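MaoC-like dehydratase (Phytophthora Capsici, PDB 3KH8) probably catalyses the reversible hydration of enoyl-CoA thioesters, as hydratase 2 enzymes of the MaoC-like hot dog family do. Local coordinates at residues Phe244-Met255 / Ile277-Pro287. Numbering follows the deposited sequence.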
loop_
_atom_site.group_PDB
_atom_site.type_symbol
_atom_site.label_atom_id
_atom_site.label_comp_id
_atom_site.label_asym_id
_atom_site.label_seq_id
_atom_site.Cartn_x
_atom_site.Cartn_y
_atom_site.Cartn_z
ATOM N N PHE A 244 1.643 23.654 -10.618
ATOM C CA PHE A 244 2.699 22.978 -9.857
ATOM C C PHE A 244 3.792 22.381 -10.751
ATOM O O PHE A 244 3.525 21.969 -11.878
ATOM C CB PHE A 244 2.107 21.884 -8.955
ATOM C CG PHE A 244 1.057 22.380 -7.991
ATOM C CD1 PHE A 244 1.408 23.174 -6.899
ATOM C CD2 PHE A 244 -0.280 22.036 -8.163
ATOM C CE1 PHE A 244 0.438 23.630 -6.004
ATOM C CE2 PHE A 244 -1.257 22.484 -7.272
ATOM C CZ PHE A 244 -0.897 23.283 -6.191
ATOM N N LYS A 245 5.018 22.332 -10.233
ATOM C CA LYS A 245 6.161 21.731 -10.940
ATOM C C LYS A 245 6.026 20.211 -11.059
ATOM O O LYS A 245 6.528 19.598 -12.008
ATOM C CB LYS A 245 7.483 22.083 -10.234
ATOM C CG LYS A 245 7.563 21.639 -8.766
ATOM C CD LYS A 245 8.870 22.061 -8.099
ATOM C CE LYS A 245 8.812 21.813 -6.596
ATOM N NZ LYS A 245 10.094 22.127 -5.913
ATOM N N GLN A 246 5.350 19.619 -10.077
ATOM C CA GLN A 246 5.136 18.180 -10.004
ATOM C C GLN A 246 3.869 17.928 -9.176
ATOM O O GLN A 246 3.353 18.860 -8.552
ATOM C CB GLN A 246 6.363 17.484 -9.393
ATOM C CG GLN A 246 6.727 17.931 -7.975
ATOM C CD GLN A 246 8.070 17.391 -7.515
ATOM O OE1 GLN A 246 9.089 17.569 -8.185
ATOM N NE2 GLN A 246 8.080 16.737 -6.360
ATOM N N PRO A 247 3.344 16.686 -9.186
ATOM C CA PRO A 247 2.180 16.399 -8.341
ATOM C C PRO A 247 2.433 16.743 -6.871
ATOM O O PRO A 247 3.567 16.650 -6.402
ATOM C CB PRO A 247 1.994 14.890 -8.509
ATOM C CG PRO A 247 2.530 14.602 -9.868
ATOM C CD PRO A 247 3.712 15.522 -10.019
ATOM N N ILE A 248 1.387 17.155 -6.164
ATOM C CA ILE A 248 1.495 17.431 -4.729
ATOM C C ILE A 248 1.030 16.240 -3.889
ATOM O O ILE A 248 0.184 15.457 -4.326
ATOM C CB ILE A 248 0.714 18.712 -4.322
ATOM C CG1 ILE A 248 -0.794 18.537 -4.559
ATOM C CG2 ILE A 248 1.268 19.935 -5.065
ATOM C CD1 ILE A 248 -1.664 19.577 -3.872
ATOM N N LEU A 249 1.588 16.108 -2.686
ATOM C CA LEU A 249 1.151 15.085 -1.742
ATOM C C LEU A 249 -0.216 15.470 -1.186
ATOM O O LEU A 249 -0.491 16.652 -0.993
ATOM C CB LEU A 249 2.170 14.928 -0.603
ATOM C CG LEU A 249 1.930 13.873 0.486
ATOM C CD1 LEU A 249 1.970 12.437 -0.080
ATOM C CD2 LEU A 249 2.933 14.032 1.624
ATOM N N HIS A 250 -1.066 14.471 -0.952
ATOM C CA HIS A 250 -2.383 14.678 -0.339
ATOM C C HIS A 250 -2.225 15.443 0.963
ATOM O O HIS A 250 -1.397 15.076 1.795
ATOM C CB HIS A 250 -3.043 13.339 0.010
ATOM C CG HIS A 250 -3.281 12.432 -1.160
ATOM N ND1 HIS A 250 -2.256 11.863 -1.887
ATOM C CD2 HIS A 250 -4.429 11.945 -1.686
ATOM C CE1 HIS A 250 -2.764 11.088 -2.828
ATOM N NE2 HIS A 250 -4.082 11.125 -2.731
ATOM N N GLY A 251 -3.020 16.498 1.145
ATOM C CA GLY A 251 -3.058 17.216 2.419
ATOM C C GLY A 251 -3.377 16.311 3.604
ATOM O O GLY A 251 -2.810 16.469 4.688
ATOM N N LEU A 252 -4.277 15.350 3.397
ATOM C CA LEU A 252 -4.646 14.418 4.465
ATOM C C LEU A 252 -3.523 13.440 4.835
ATOM O O LEU A 252 -3.486 12.943 5.961
ATOM C CB LEU A 252 -5.941 13.668 4.130
ATOM C CG LEU A 252 -7.233 14.484 4.276
ATOM C CD1 LEU A 252 -8.435 13.712 3.705
ATOM C CD2 LEU A 252 -7.475 14.875 5.737
ATOM N N CYS A 253 -2.622 13.170 3.892
ATOM C CA CYS A 253 -1.429 12.364 4.173
ATOM C C CYS A 253 -0.479 13.143 5.098
ATOM O O CYS A 253 0.020 12.603 6.086
ATOM C CB CYS A 253 -0.726 11.953 2.873
ATOM S SG CYS A 253 0.737 10.875 3.101
ATOM N N SER A 254 -0.252 14.417 4.777
ATOM C CA SER A 254 0.501 15.325 5.655
ATOM C C SER A 254 -0.106 15.379 7.055
ATOM O O SER A 254 0.615 15.389 8.055
ATOM C CB SER A 254 0.551 16.740 5.061
ATOM O OG SER A 254 1.293 16.746 3.857
ATOM N N MET A 255 -1.434 15.415 7.118
ATOM C CA MET A 255 -2.141 15.394 8.392
ATOM C C MET A 255 -1.869 14.078 9.125
ATOM O O MET A 255 -1.716 14.067 10.349
ATOM C CB MET A 255 -3.644 15.601 8.181
ATOM C CG MET A 255 -4.434 15.826 9.475
ATOM S SD MET A 255 -6.179 16.094 9.146
ATOM C CE MET A 255 -6.811 16.397 10.796
ATOM N N ILE A 277 -8.410 16.185 16.700
ATOM C CA ILE A 277 -7.379 16.877 15.954
ATOM C C ILE A 277 -8.047 17.772 14.911
ATOM O O ILE A 277 -8.977 17.345 14.220
ATOM C CB ILE A 277 -6.359 15.874 15.311
ATOM C CG1 ILE A 277 -5.226 16.616 14.588
ATOM C CG2 ILE A 277 -7.074 14.844 14.408
ATOM C CD1 ILE A 277 -3.992 15.764 14.324
ATOM N N ARG A 278 -7.601 19.023 14.837
ATOM C CA ARG A 278 -8.049 19.939 13.788
ATOM C C ARG A 278 -6.886 20.762 13.248
ATOM O O ARG A 278 -5.972 21.129 13.992
ATOM C CB ARG A 278 -9.191 20.837 14.274
ATOM C CG ARG A 278 -8.862 21.734 15.468
ATOM C CD ARG A 278 -10.054 22.617 15.784
ATOM N NE ARG A 278 -9.872 23.412 16.997
ATOM C CZ ARG A 278 -9.930 24.741 17.043
ATOM N NH1 ARG A 278 -10.164 25.447 15.938
ATOM N NH2 ARG A 278 -9.764 25.366 18.199
ATOM N N VAL A 279 -6.916 21.035 11.947
ATOM C CA VAL A 279 -5.805 21.692 11.271
ATOM C C VAL A 279 -6.340 22.572 10.154
ATOM O O VAL A 279 -7.511 22.457 9.764
ATOM C CB VAL A 279 -4.813 20.661 10.636
ATOM C CG1 VAL A 279 -4.246 19.700 11.680
ATOM C CG2 VAL A 279 -5.470 19.884 9.480
ATOM N N ARG A 280 -5.483 23.447 9.642
ATOM C CA ARG A 280 -5.721 24.013 8.323
ATOM C C ARG A 280 -4.542 23.720 7.412
ATOM O O ARG A 280 -3.404 23.594 7.871
ATOM C CB ARG A 280 -6.056 25.512 8.378
ATOM C CG ARG A 280 -4.890 26.430 8.652
ATOM C CD ARG A 280 -5.344 27.894 8.704
ATOM N NE ARG A 280 -4.371 28.702 9.433
ATOM C CZ ARG A 280 -4.414 28.933 10.742
ATOM N NH1 ARG A 280 -5.398 28.440 11.484
ATOM N NH2 ARG A 280 -3.472 29.671 11.308
ATOM N N PHE A 281 -4.822 23.590 6.122
ATOM C CA PHE A 281 -3.785 23.336 5.140
ATOM C C PHE A 281 -3.366 24.659 4.526
ATOM O O PHE A 281 -4.156 25.327 3.853
ATOM C CB PHE A 281 -4.279 22.335 4.091
ATOM C CG PHE A 281 -4.811 21.063 4.690
ATOM C CD1 PHE A 281 -3.941 20.098 5.194
ATOM C CD2 PHE A 281 -6.182 20.841 4.779
ATOM C CE1 PHE A 281 -4.428 18.923 5.768
ATOM C CE2 PHE A 281 -6.681 19.663 5.355
ATOM C CZ PHE A 281 -5.799 18.706 5.847
ATOM N N SER A 282 -2.119 25.038 4.772
ATOM C CA SER A 282 -1.677 26.402 4.489
ATOM C C SER A 282 -0.876 26.528 3.199
ATOM O O SER A 282 -0.932 27.564 2.536
ATOM C CB SER A 282 -0.908 26.972 5.685
ATOM O OG SER A 282 -0.004 26.016 6.202
ATOM N N SER A 283 -0.140 25.478 2.842
ATOM C CA SER A 283 0.626 25.446 1.594
ATOM C C SER A 283 0.904 23.997 1.184
ATOM O O SER A 283 0.805 23.093 2.021
ATOM C CB SER A 283 1.929 26.248 1.725
ATOM O OG SER A 283 2.890 25.553 2.498
ATOM N N PRO A 284 1.241 23.766 -0.100
ATOM C CA PRO A 284 1.371 22.381 -0.538
ATOM C C PRO A 284 2.695 21.724 -0.166
ATOM O O PRO A 284 3.707 22.402 0.036
ATOM C CB PRO A 284 1.224 22.479 -2.060
ATOM C CG PRO A 284 1.701 23.842 -2.396
ATOM C CD PRO A 284 1.333 24.713 -1.230
ATOM N N CYS A 285 2.656 20.399 -0.076
ATOM C CA CYS A 285 3.824 19.568 0.163
ATOM C C CYS A 285 4.087 18.729 -1.088
ATOM O O CYS A 285 3.153 18.316 -1.773
ATOM C CB CYS A 285 3.564 18.655 1.361
ATOM S SG CYS A 285 4.935 17.593 1.844
ATOM N N PHE A 286 5.358 18.487 -1.387
ATOM C CA PHE A 286 5.711 17.639 -2.518
ATOM C C PHE A 286 6.244 16.302 -2.025
ATOM O O PHE A 286 7.067 16.262 -1.103
ATOM C CB PHE A 286 6.714 18.343 -3.441
ATOM C CG PHE A 286 6.210 19.649 -3.983
ATOM C CD1 PHE A 286 5.302 19.673 -5.040
ATOM C CD2 PHE A 286 6.622 20.856 -3.424
ATOM C CE1 PHE A 286 4.823 20.877 -5.538
ATOM C CE2 PHE A 286 6.149 22.065 -3.916
ATOM C CZ PHE A 286 5.243 22.077 -4.977
ATOM N N PRO A 287 5.762 15.194 -2.620
ATOM C CA PRO A 287 6.254 13.883 -2.197
ATOM C C PRO A 287 7.772 13.844 -2.321
ATOM O O PRO A 287 8.320 14.290 -3.332
ATOM C CB PRO A 287 5.608 12.916 -3.199
ATOM C CG PRO A 287 4.481 13.667 -3.816
ATOM C CD PRO A 287 4.894 15.106 -3.808
HETATM O O HOH W 1 0.143 19.195 -0.362
#
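Leu249 N donates a hydrogen bond to Cys285 O (2.9 Å, 158° at the hydrogen), and water 1 adds a bridge from Leu249 O to Cys285 N. This short pairing joins two loops, one entering helix 251-266, the other leaving strand 274-281. Beside it, Pro287 CD lies 3.3 Å from Pro247 O. Lys245 lies across the Phe286 ring. Its CE sits over one face, 3.9 Å from the ring centroid, and NZ makes an off-centre cation-pi contact. Pro247 O meets the same ring at its edge. Ile248 CG2 touches Phe286 CE1 at 3.7 Å and also lies over a face of the Phe244 ring.

The helix belongs to the hot dog fold, in which a curved antiparallel sheet wraps round a central helix. His250 is the N-cap residue; the His250 ring stacks on His233, and NE2 hydrogen-bonds Asp228 O. Phe281 CE1 approaches Gly251 O to 3.1 Å; Gly251 has no side chain, and the ring packs close to its backbone. Met255 CG is anti to the backbone N (chi1 -170°), and the extended chain reaches slantwise over to the strand, with SD at Val279 CG2 (3.9 Å) and CE at Ile277 CG2. SD also forms an oblique Met-aromatic contact with Phe281.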